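Local coordinates for C24 protein (Bizionia argentinensis JUB59, PDB 6OV6) that probably forms the receptor-binding tip of the long tail fibre of a temperate bacteriophage, and binds manganese, at the interface of chains A and B. Numbering follows the deposited sequence. Chains: chain A/B, C24 protein.

Contacts 1 and 3 are neighbours, the centres of their C-alpha atoms about 8 Å apart, and share A:Thr269. In both, the A strand 267-275 runs parallel to the B strand 164-167; on its other side contact 1 adds the B residues around strand 181-182. The C-alpha centre of contact 2, where A strand 238-240 meets B strand 223-225, is about 78 Å from that of contact 1 and about 81 Å from that of contact 3. The deposited assembly is a trimer, so these contacts would tie subunits together at two widely separated levels of the elongated molecule, consistent with a phage fibre tip.

Contact 1: the interface of chains A and B. Residues chain A 267-269; chain B 159-160, 163-164, 179-181.
The A strand 267-275 enters between two B segments, bridging in parallel at A:Tyr267 with B:Phe164 and antiparallel at A:Tyr268 with B:Val181. The amide N of A:Tyr268 donates to the carbonyl O of B:Phe164, while the amide N of B:Gly179 donates to the carbonyl O of A:Thr269. The A:Tyr268 side chain carries most of the apolar contact. With CG anti to the backbone N (chi1 -163°), its ring reaches into chain B, and methyl CD2 of B:Leu160 sits over one face, 3.6 Å from the centroid and displaced towards the rim; the two side chains cross at about a right angle. B:Val181 CG1, 3.6 Å from CD1, and B:Gly179 CA, 3.5 Å from CE2, cover the opposite face, sandwiching the ring; the carbonyl O of B:Asn159 approaches CE1 from the B:Leu160 side. At the tip, a water joins the phenol OH of A:Tyr268 to the backbone N of B:Asn159, tethering the ring's far end. A:Tyr267 instead turns a ring face to the main chain of B:Val181, whose carbonyl carbon lies 3.5 Å from CE1, and a second water links the A:Tyr267 phenol OH to B:Val181 O. Two groups of A:Thr269 grip the carbonyl O of B:Lys180: the amide N at 2.9 Å, and the hydroxyl OG1, also at 2.9 Å, which comes from above the carbonyl plane, 36° out of it.

Contact 2: the interface of chains A and B. Residues chain A 225, 239-241; chain B 217-218, 221-223.
The carbonyl O of B:Ile222 is gripped twice by A:Ser241, by the amide N at 2.9 Å and by the hydroxyl OG at 2.8 Å. The amide approaches nearly along the C=O axis, whereas the hydroxyl comes in at a C=O...OG angle of 126°. OG stands between its own backbone N and carbonyl carbon (chi1 48°), which folds the hydroxyl back beside the amide and lets both donors converge on one acceptor. This pair of bonds fastens the end of A strand 238-240 where A:Ala240 bridges B:Val223 in antiparallel fashion. A separate backbone bond runs from the amide N of A:Gly225 to the carbonyl O of B:Arg221 at 3.0 Å. Small apolar contacts fill in between these polar ties. Methyl CB of A:Ala240 meets the aliphatic part of B:Arg221 at CD, 3.7 Å away, and also touches CG1 of B:Val217. B:Val217 turns CB and CG1 towards the CA of A:Gly225, which brings no side chain of its own, so the valine packs directly on the main chain. Within chain B, B:Arg221 bends at chi3 (-68°), and CD of B:Lys218 lies 3.4 Å above one face of its guanidinium, towards the rim.

Contact 3: the interface of chains A and B. Residues chain A 162, 269-271; chain B 166-168, 175, 177-178.
With CG2 anti to the backbone N, A:Thr269 points this methyl into chain B, where B:Tyr175, its CG beside the backbone N (chi1 -43°), presents its side chain at about a right angle. CG2 of A:Thr269 fits between main-chain groups, 3.4 Å from B:Tyr168 CA and 3.4 Å from the carbonyl O of B:Tyr175. Its OG1 faces CG1 of B:Val166, and CD1 of B:Tyr175 lies nearby. A:Gly162 CA sits over the CD2 rim of the B:Tyr175 ring, 3.6 Å from CD2, on the face that CG2 of B:Val166 also covers. The same valine methyl contacts A:Gly162 O, so valine and tyrosine together receive the glycine loop. Parallel strand pairing holds this packing in register: the amide N of A:Leu270 donates to the carbonyl O of B:Val166 at 3.1 Å, and the amide N of B:Tyr168 returns a bond to A:Leu270 O at 2.9 Å. Beyond them, CD1 of B:Ile178 lies against A:Ala271, 3.4 Å from its amide N and also near CB, while B:Tyr168 uses CB, rather than its ring, against A:Ala271 CA. The amide N of A:Gly162 donates to the carbonyl O of B:Gly167 at 2.8 Å, from 49° out of the carbonyl plane.

Contact 1: the interface of chains A and B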
ATOM      1  N   TYR A 267       7.075  -3.236   4.881  1.00 23.64           N
ATOM      2  CA  TYR A 267       6.882  -3.419   3.436  1.00 23.51           C
ATOM      3  C   TYR A 267       7.396  -4.762   2.927  1.00 28.18           C
ATOM      4  O   TYR A 267       8.212  -5.411   3.583  1.00 28.13           O
ATOM      5  CB  TYR A 267       7.484  -2.223   2.656  1.00 23.74           C
ATOM      6  CG  TYR A 267       8.999  -2.085   2.706  1.00 24.02           C
ATOM      7  CD1 TYR A 267       9.824  -2.916   1.936  1.00 24.70           C
ATOM      8  CD2 TYR A 267       9.602  -1.077   3.463  1.00 24.86           C
ATOM      9  CE1 TYR A 267      11.216  -2.751   1.936  1.00 27.08           C
ATOM     10  CE2 TYR A 267      10.984  -0.880   3.441  1.00 25.06           C
ATOM     11  CZ  TYR A 267      11.784  -1.720   2.677  1.00 33.54           C
ATOM     12  OH  TYR A 267      13.143  -1.565   2.707  1.00 32.57           O
ATOM     13  N   TYR A 268       6.923  -5.161   1.747  1.00 25.02           N
ATOM     14  CA  TYR A 268       7.288  -6.421   1.095  1.00 24.05           C
ATOM     15  C   TYR A 268       7.355  -6.115  -0.406  1.00 27.37           C
ATOM     16  O   TYR A 268       6.383  -5.616  -0.989  1.00 21.92           O
ATOM     17  CB  TYR A 268       6.225  -7.492   1.393  1.00 25.34           C
ATOM     18  CG  TYR A 268       6.695  -8.908   1.133  1.00 27.56           C
ATOM     19  CD1 TYR A 268       6.975  -9.776   2.185  1.00 29.72           C
ATOM     20  CD2 TYR A 268       6.834  -9.393  -0.168  1.00 28.04           C
ATOM     21  CE1 TYR A 268       7.364 -11.100   1.950  1.00 28.65           C
ATOM     22  CE2 TYR A 268       7.245 -10.703  -0.412  1.00 28.62           C
ATOM     23  CZ  TYR A 268       7.545 -11.542   0.651  1.00 34.66           C
ATOM     24  OH  TYR A 268       7.946 -12.839   0.401  1.00 36.31           O
ATOM     25  N   THR A 269       8.519  -6.407  -1.027  1.00 23.28           N
ATOM     26  CA  THR A 269       8.725  -6.094  -2.428  1.00 23.68           C
ATOM     27  C   THR A 269       8.087  -7.134  -3.362  1.00 25.25           C
ATOM     28  O   THR A 269       8.401  -8.321  -3.294  1.00 26.11           O
ATOM     29  CB  THR A 269      10.243  -5.931  -2.752  1.00 27.80           C
ATOM     30  OG1 THR A 269      10.838  -4.999  -1.856  1.00 25.69           O
ATOM     31  CG2 THR A 269      10.482  -5.492  -4.203  1.00 26.96           C
TER
ATOM     32  N   ASN B 159       4.877 -14.684   2.169  1.00 28.57           N
ATOM     33  CA  ASN B 159       4.106 -14.393   3.375  1.00 28.44           C
ATOM     34  C   ASN B 159       3.839 -12.875   3.368  1.00 28.16           C
ATOM     35  O   ASN B 159       4.700 -12.087   3.776  1.00 27.63           O
ATOM     36  CB  ASN B 159       4.840 -14.838   4.663  1.00 32.45           C
ATOM     37  CG  ASN B 159       4.065 -14.473   5.911  1.00 45.51           C
ATOM     38  OD1 ASN B 159       2.955 -13.919   5.848  1.00 32.85           O
ATOM     39  ND2 ASN B 159       4.652 -14.730   7.071  1.00 37.92           N
ATOM     40  N   LEU B 160       2.639 -12.486   2.910  1.00 23.50           N
ATOM     41  CA  LEU B 160       2.239 -11.083   2.767  1.00 22.70           C
ATOM     42  C   LEU B 160       1.422 -10.526   3.927  1.00 27.25           C
ATOM     43  O   LEU B 160       1.009  -9.367   3.884  1.00 23.65           O
ATOM     44  CB  LEU B 160       1.499 -10.883   1.419  1.00 21.76           C
ATOM     45  CG  LEU B 160       2.250 -11.331   0.169  1.00 24.49           C
ATOM     46  CD1 LEU B 160       1.417 -11.057  -1.086  1.00 23.97           C
ATOM     47  CD2 LEU B 160       3.605 -10.639   0.050  1.00 24.59           C
ATOM     48  N   SER B 163       1.706  -6.889   5.600  1.00 26.70           N
ATOM     49  CA  SER B 163       2.600  -6.073   4.791  1.00 26.27           C
ATOM     50  C   SER B 163       1.905  -5.057   3.888  1.00 25.73           C
ATOM     51  O   SER B 163       0.802  -5.301   3.391  1.00 23.09           O
ATOM     52  CB  SER B 163       3.490  -6.975   3.927  1.00 31.67           C
ATOM     53  OG  SER B 163       4.537  -7.561   4.681  1.00 39.13           O
ATOM     54  N   PHE B 164       2.597  -3.939   3.661  1.00 22.46           N
ATOM     55  CA  PHE B 164       2.289  -2.917   2.656  1.00 21.46           C
ATOM     56  C   PHE B 164       3.166  -3.311   1.461  1.00 25.30           C
ATOM     57  O   PHE B 164       4.354  -3.533   1.626  1.00 25.12           O
ATOM     58  CB  PHE B 164       2.701  -1.528   3.168  1.00 22.37           C
ATOM     59  CG  PHE B 164       1.754  -1.050   4.242  1.00 23.02           C
ATOM     60  CD1 PHE B 164       0.647  -0.266   3.918  1.00 26.04           C
ATOM     61  CD2 PHE B 164       1.954  -1.401   5.577  1.00 21.45           C
ATOM     62  CE1 PHE B 164      -0.253   0.159   4.916  1.00 25.95           C
ATOM     63  CE2 PHE B 164       1.077  -0.959   6.573  1.00 22.91           C
ATOM     64  CZ  PHE B 164      -0.022  -0.179   6.242  1.00 22.12           C
ATOM     65  N   GLY B 179      10.582 -10.008  -2.459  1.00 27.50           N
ATOM     66  CA  GLY B 179      10.677 -10.472  -1.080  1.00 26.73           C
ATOM     67  C   GLY B 179      11.547  -9.644  -0.160  1.00 28.93           C
ATOM     68  O   GLY B 179      11.592  -9.945   1.026  1.00 29.80           O
ATOM     69  N   LYS B 180      12.221  -8.600  -0.658  1.00 25.88           N
ATOM     70  CA  LYS B 180      12.980  -7.697   0.218  1.00 25.79           C
ATOM     71  C   LYS B 180      11.985  -6.938   1.084  1.00 31.60           C
ATOM     72  O   LYS B 180      10.942  -6.469   0.591  1.00 28.29           O
ATOM     73  CB  LYS B 180      13.857  -6.713  -0.561  1.00 28.18           C
ATOM     74  CG  LYS B 180      15.131  -7.365  -1.113  1.00 33.92           C
ATOM     75  CD  LYS B 180      16.177  -6.360  -1.494  1.00 35.78           C
ATOM     76  CE  LYS B 180      17.544  -7.004  -1.449  1.00 41.53           C
ATOM     77  NZ  LYS B 180      18.605  -6.062  -1.879  1.00 38.43           N
ATOM     78  N   VAL B 181      12.282  -6.893   2.397  1.00 29.31           N
ATOM     79  CA  VAL B 181      11.427  -6.292   3.416  1.00 28.71           C
ATOM     80  C   VAL B 181      12.141  -5.204   4.186  1.00 32.19           C
ATOM     81  O   VAL B 181      13.370  -5.058   4.100  1.00 31.47           O
ATOM     82  CB  VAL B 181      10.791  -7.367   4.357  1.00 32.63           C
ATOM     83  CG1 VAL B 181       9.953  -8.371   3.566  1.00 32.45           C
ATOM     84  CG2 VAL B 181      11.847  -8.097   5.211  1.00 32.33           C
TER
HETATM   85  O   HOH W   1      14.708  -3.684   1.730  1.00 32.52           O
HETATM   86  O   HOH W   2       7.707 -14.691   2.258  1.00 34.40           O

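Contact 2: the interface of chains A and B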
ATOM      1  N   GLY A 225      32.759  41.343  56.872  1.00 25.17           N
ATOM      2  CA  GLY A 225      33.089  41.424  58.294  1.00 25.84           C
ATOM      3  C   GLY A 225      34.161  40.403  58.638  1.00 28.69           C
ATOM      4  O   GLY A 225      34.274  39.369  57.963  1.00 26.87           O
ATOM      5  N   ARG A 239      27.839  49.344  57.572  1.00 26.84           N
ATOM      6  CA  ARG A 239      26.902  48.443  58.216  1.00 25.98           C
ATOM      7  C   ARG A 239      27.064  47.069  57.617  1.00 30.24           C
ATOM      8  O   ARG A 239      27.521  46.926  56.479  1.00 27.67           O
ATOM      9  CB  ARG A 239      25.428  48.875  57.983  1.00 27.43           C
ATOM     10  CG  ARG A 239      24.959  50.186  58.632  1.00 30.99           C
ATOM     11  CD  ARG A 239      24.922  50.142  60.158  1.00 38.16           C
ATOM     12  NE  ARG A 239      24.377  51.373  60.729  1.00 40.69           N
ATOM     13  CZ  ARG A 239      25.074  52.480  60.956  1.00 51.84           C
ATOM     14  NH1 ARG A 239      26.357  52.537  60.647  1.00 34.47           N
ATOM     15  NH2 ARG A 239      24.483  53.545  61.485  1.00 44.15           N
ATOM     16  N   ALA A 240      26.585  46.060  58.347  1.00 28.40           N
ATOM     17  CA  ALA A 240      26.452  44.724  57.810  1.00 28.61           C
ATOM     18  C   ALA A 240      25.306  44.840  56.804  1.00 31.78           C
ATOM     19  O   ALA A 240      24.371  45.619  57.015  1.00 31.17           O
ATOM     20  CB  ALA A 240      26.018  43.758  58.915  1.00 29.69           C
ATOM     21  N   SER A 241      25.360  44.055  55.718  1.00 27.65           N
ATOM     22  CA  SER A 241      24.255  43.942  54.763  1.00 26.41           C
ATOM     23  C   SER A 241      23.060  43.324  55.539  1.00 32.09           C
ATOM     24  O   SER A 241      23.267  42.584  56.508  1.00 31.89           O
ATOM     25  CB  SER A 241      24.652  43.005  53.624  1.00 24.54           C
ATOM     26  OG  SER A 241      25.219  41.821  54.166  1.00 27.27           O
TER
ATOM     27  N   VAL B 217      31.062  43.048  62.349  1.00 28.51           N
ATOM     28  CA  VAL B 217      30.144  42.460  61.350  1.00 26.15           C
ATOM     29  C   VAL B 217      30.464  40.971  61.331  1.00 29.45           C
ATOM     30  O   VAL B 217      31.637  40.610  61.387  1.00 28.10           O
ATOM     31  CB  VAL B 217      30.295  43.115  59.936  1.00 28.52           C
ATOM     32  CG1 VAL B 217      29.547  42.314  58.846  1.00 27.12           C
ATOM     33  CG2 VAL B 217      29.815  44.556  59.945  1.00 27.94           C
ATOM     34  N   LYS B 218      29.430  40.105  61.237  1.00 27.46           N
ATOM     35  CA  LYS B 218      29.593  38.653  61.142  1.00 26.71           C
ATOM     36  C   LYS B 218      30.688  38.328  60.107  1.00 30.29           C
ATOM     37  O   LYS B 218      30.726  38.938  59.025  1.00 29.29           O
ATOM     38  CB  LYS B 218      28.250  38.011  60.729  1.00 28.61           C
ATOM     39  CG  LYS B 218      28.295  36.492  60.543  1.00 31.89           C
ATOM     40  CD  LYS B 218      26.912  35.930  60.281  1.00 36.91           C
ATOM     41  CE  LYS B 218      26.999  34.460  59.911  1.00 47.85           C
ATOM     42  NZ  LYS B 218      25.666  33.887  59.619  1.00 48.68           N
ATOM     43  N   ARG B 221      30.217  38.046  56.069  1.00 25.87           N
ATOM     44  CA  ARG B 221      28.997  38.766  55.724  1.00 25.15           C
ATOM     45  C   ARG B 221      29.359  40.050  54.955  1.00 26.60           C
ATOM     46  O   ARG B 221      30.200  40.826  55.422  1.00 25.93           O
ATOM     47  CB  ARG B 221      28.186  39.110  56.983  1.00 25.29           C
ATOM     48  CG  ARG B 221      27.011  40.054  56.710  1.00 29.00           C
ATOM     49  CD  ARG B 221      26.074  40.163  57.900  1.00 29.00           C
ATOM     50  NE  ARG B 221      25.362  38.909  58.136  1.00 30.93           N
ATOM     51  CZ  ARG B 221      24.597  38.663  59.197  1.00 45.55           C
ATOM     52  NH1 ARG B 221      24.464  39.570  60.151  1.00 34.56           N
ATOM     53  NH2 ARG B 221      23.987  37.495  59.325  1.00 36.40           N
ATOM     54  N   ILE B 222      28.683  40.294  53.809  1.00 22.69           N
ATOM     55  CA  ILE B 222      28.900  41.496  52.995  1.00 21.63           C
ATOM     56  C   ILE B 222      28.719  42.782  53.822  1.00 26.03           C
ATOM     57  O   ILE B 222      27.746  42.920  54.561  1.00 25.40           O
ATOM     58  CB  ILE B 222      27.975  41.527  51.735  1.00 24.43           C
ATOM     59  CG1 ILE B 222      28.296  40.352  50.783  1.00 25.91           C
ATOM     60  CG2 ILE B 222      28.056  42.890  51.001  1.00 22.92           C
ATOM     61  CD1 ILE B 222      27.284  40.196  49.547  1.00 28.72           C
ATOM     62  N   VAL B 223      29.658  43.722  53.656  1.00 24.39           N
ATOM     63  CA  VAL B 223      29.599  45.036  54.290  1.00 24.20           C
ATOM     64  C   VAL B 223      29.047  46.013  53.252  1.00 28.18           C
ATOM     65  O   VAL B 223      29.422  45.968  52.079  1.00 26.56           O
ATOM     66  CB  VAL B 223      30.994  45.463  54.831  1.00 26.18           C
ATOM     67  CG1 VAL B 223      31.000  46.937  55.269  1.00 26.50           C
ATOM     68  CG2 VAL B 223      31.428  44.544  55.972  1.00 24.94           C
TER

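Contact 3: the interface of chains A and B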
ATOM      1  N   GLY A 162       9.557   1.030  -6.980  1.00 29.63           N
ATOM      2  CA  GLY A 162       9.812   1.629  -5.669  1.00 30.23           C
ATOM      3  C   GLY A 162       8.641   2.345  -5.018  1.00 32.94           C
ATOM      4  O   GLY A 162       8.822   3.031  -4.005  1.00 34.59           O
ATOM      5  N   THR A 269       8.519  -6.407  -1.027  1.00 23.28           N
ATOM      6  CA  THR A 269       8.725  -6.094  -2.428  1.00 23.68           C
ATOM      7  C   THR A 269       8.087  -7.134  -3.362  1.00 25.25           C
ATOM      8  O   THR A 269       8.401  -8.321  -3.294  1.00 26.11           O
ATOM      9  CB  THR A 269      10.243  -5.931  -2.752  1.00 27.80           C
ATOM     10  OG1 THR A 269      10.838  -4.999  -1.856  1.00 25.69           O
ATOM     11  CG2 THR A 269      10.482  -5.492  -4.203  1.00 26.96           C
ATOM     12  N   LEU A 270       7.215  -6.660  -4.242  1.00 23.78           N
ATOM     13  CA  LEU A 270       6.618  -7.455  -5.313  1.00 23.53           C
ATOM     14  C   LEU A 270       6.750  -6.633  -6.599  1.00 26.23           C
ATOM     15  O   LEU A 270       6.782  -5.401  -6.546  1.00 25.45           O
ATOM     16  CB  LEU A 270       5.136  -7.788  -5.038  1.00 23.21           C
ATOM     17  CG  LEU A 270       4.815  -8.673  -3.823  1.00 25.50           C
ATOM     18  CD1 LEU A 270       3.293  -8.873  -3.685  1.00 24.41           C
ATOM     19  CD2 LEU A 270       5.488 -10.056  -3.926  1.00 23.15           C
ATOM     20  N   ALA A 271       6.751  -7.289  -7.756  1.00 23.06           N
ATOM     21  CA  ALA A 271       6.809  -6.540  -8.998  1.00 23.67           C
ATOM     22  C   ALA A 271       5.389  -6.205  -9.460  1.00 26.26           C
ATOM     23  O   ALA A 271       4.468  -7.011  -9.293  1.00 26.46           O
ATOM     24  CB  ALA A 271       7.516  -7.359 -10.066  1.00 24.81           C
TER
ATOM     25  N   VAL B 166       5.436  -2.774  -1.803  1.00 21.16           N
ATOM     26  CA  VAL B 166       6.244  -1.777  -2.486  1.00 21.32           C
ATOM     27  C   VAL B 166       6.740  -2.371  -3.817  1.00 23.89           C
ATOM     28  O   VAL B 166       7.092  -3.542  -3.885  1.00 23.48           O
ATOM     29  CB  VAL B 166       7.386  -1.217  -1.602  1.00 25.73           C
ATOM     30  CG1 VAL B 166       8.375  -2.325  -1.212  1.00 25.99           C
ATOM     31  CG2 VAL B 166       8.091  -0.035  -2.298  1.00 25.63           C
ATOM     32  N   GLY B 167       6.739  -1.549  -4.858  1.00 23.91           N
ATOM     33  CA  GLY B 167       7.131  -1.967  -6.200  1.00 23.14           C
ATOM     34  C   GLY B 167       8.601  -2.294  -6.338  1.00 28.41           C
ATOM     35  O   GLY B 167       9.461  -1.515  -5.926  1.00 27.56           O
ATOM     36  N   TYR B 168       8.884  -3.475  -6.882  1.00 25.30           N
ATOM     37  CA  TYR B 168      10.217  -3.943  -7.254  1.00 25.76           C
ATOM     38  C   TYR B 168      10.870  -2.869  -8.111  1.00 28.38           C
ATOM     39  O   TYR B 168      10.222  -2.271  -8.966  1.00 26.46           O
ATOM     40  CB  TYR B 168      10.093  -5.281  -8.028  1.00 26.90           C
ATOM     41  CG  TYR B 168      11.331  -5.671  -8.815  1.00 29.03           C
ATOM     42  CD1 TYR B 168      12.439  -6.238  -8.178  1.00 31.53           C
ATOM     43  CD2 TYR B 168      11.388  -5.498 -10.198  1.00 29.95           C
ATOM     44  CE1 TYR B 168      13.581  -6.600  -8.902  1.00 32.71           C
ATOM     45  CE2 TYR B 168      12.521  -5.864 -10.931  1.00 30.22           C
ATOM     46  CZ  TYR B 168      13.618  -6.399 -10.274  1.00 35.70           C
ATOM     47  OH  TYR B 168      14.731  -6.759 -10.993  1.00 39.59           O
ATOM     48  N   TYR B 175      14.758  -2.439  -2.899  1.00 27.92           N
ATOM     49  CA  TYR B 175      13.681  -3.141  -3.610  1.00 27.50           C
ATOM     50  C   TYR B 175      14.120  -3.946  -4.832  1.00 33.99           C
ATOM     51  O   TYR B 175      13.285  -4.224  -5.690  1.00 33.69           O
ATOM     52  CB  TYR B 175      12.641  -2.092  -4.074  1.00 26.23           C
ATOM     53  CG  TYR B 175      12.287  -1.029  -3.047  1.00 25.94           C
ATOM     54  CD1 TYR B 175      11.848  -1.382  -1.769  1.00 27.03           C
ATOM     55  CD2 TYR B 175      12.304   0.322  -3.380  1.00 25.50           C
ATOM     56  CE1 TYR B 175      11.492  -0.417  -0.834  1.00 28.04           C
ATOM     57  CE2 TYR B 175      11.951   1.297  -2.451  1.00 27.10           C
ATOM     58  CZ  TYR B 175      11.517   0.916  -1.185  1.00 29.93           C
ATOM     59  OH  TYR B 175      11.136   1.831  -0.236  1.00 30.66           O
ATOM     60  N   ALA B 177      14.977  -7.083  -5.312  1.00 32.62           N
ATOM     61  CA  ALA B 177      14.642  -8.501  -5.353  1.00 32.15           C
ATOM     62  C   ALA B 177      13.250  -8.670  -4.785  1.00 33.71           C
ATOM     63  O   ALA B 177      12.878  -7.980  -3.825  1.00 31.56           O
ATOM     64  CB  ALA B 177      15.634  -9.336  -4.556  1.00 32.92           C
ATOM     65  N   ILE B 178      12.491  -9.619  -5.346  1.00 29.30           N
ATOM     66  CA  ILE B 178      11.185  -9.973  -4.814  1.00 27.66           C
ATOM     67  C   ILE B 178      11.413 -10.463  -3.382  1.00 31.64           C
ATOM     68  O   ILE B 178      12.348 -11.233  -3.124  1.00 30.43           O
ATOM     69  CB  ILE B 178      10.519 -11.087  -5.680  1.00 29.77           C
ATOM     70  CG1 ILE B 178      10.288 -10.642  -7.154  1.00 29.95           C
ATOM     71  CG2 ILE B 178       9.249 -11.677  -5.017  1.00 29.70           C
ATOM     72  CD1 ILE B 178       9.356  -9.425  -7.417  1.00 31.97           C
TER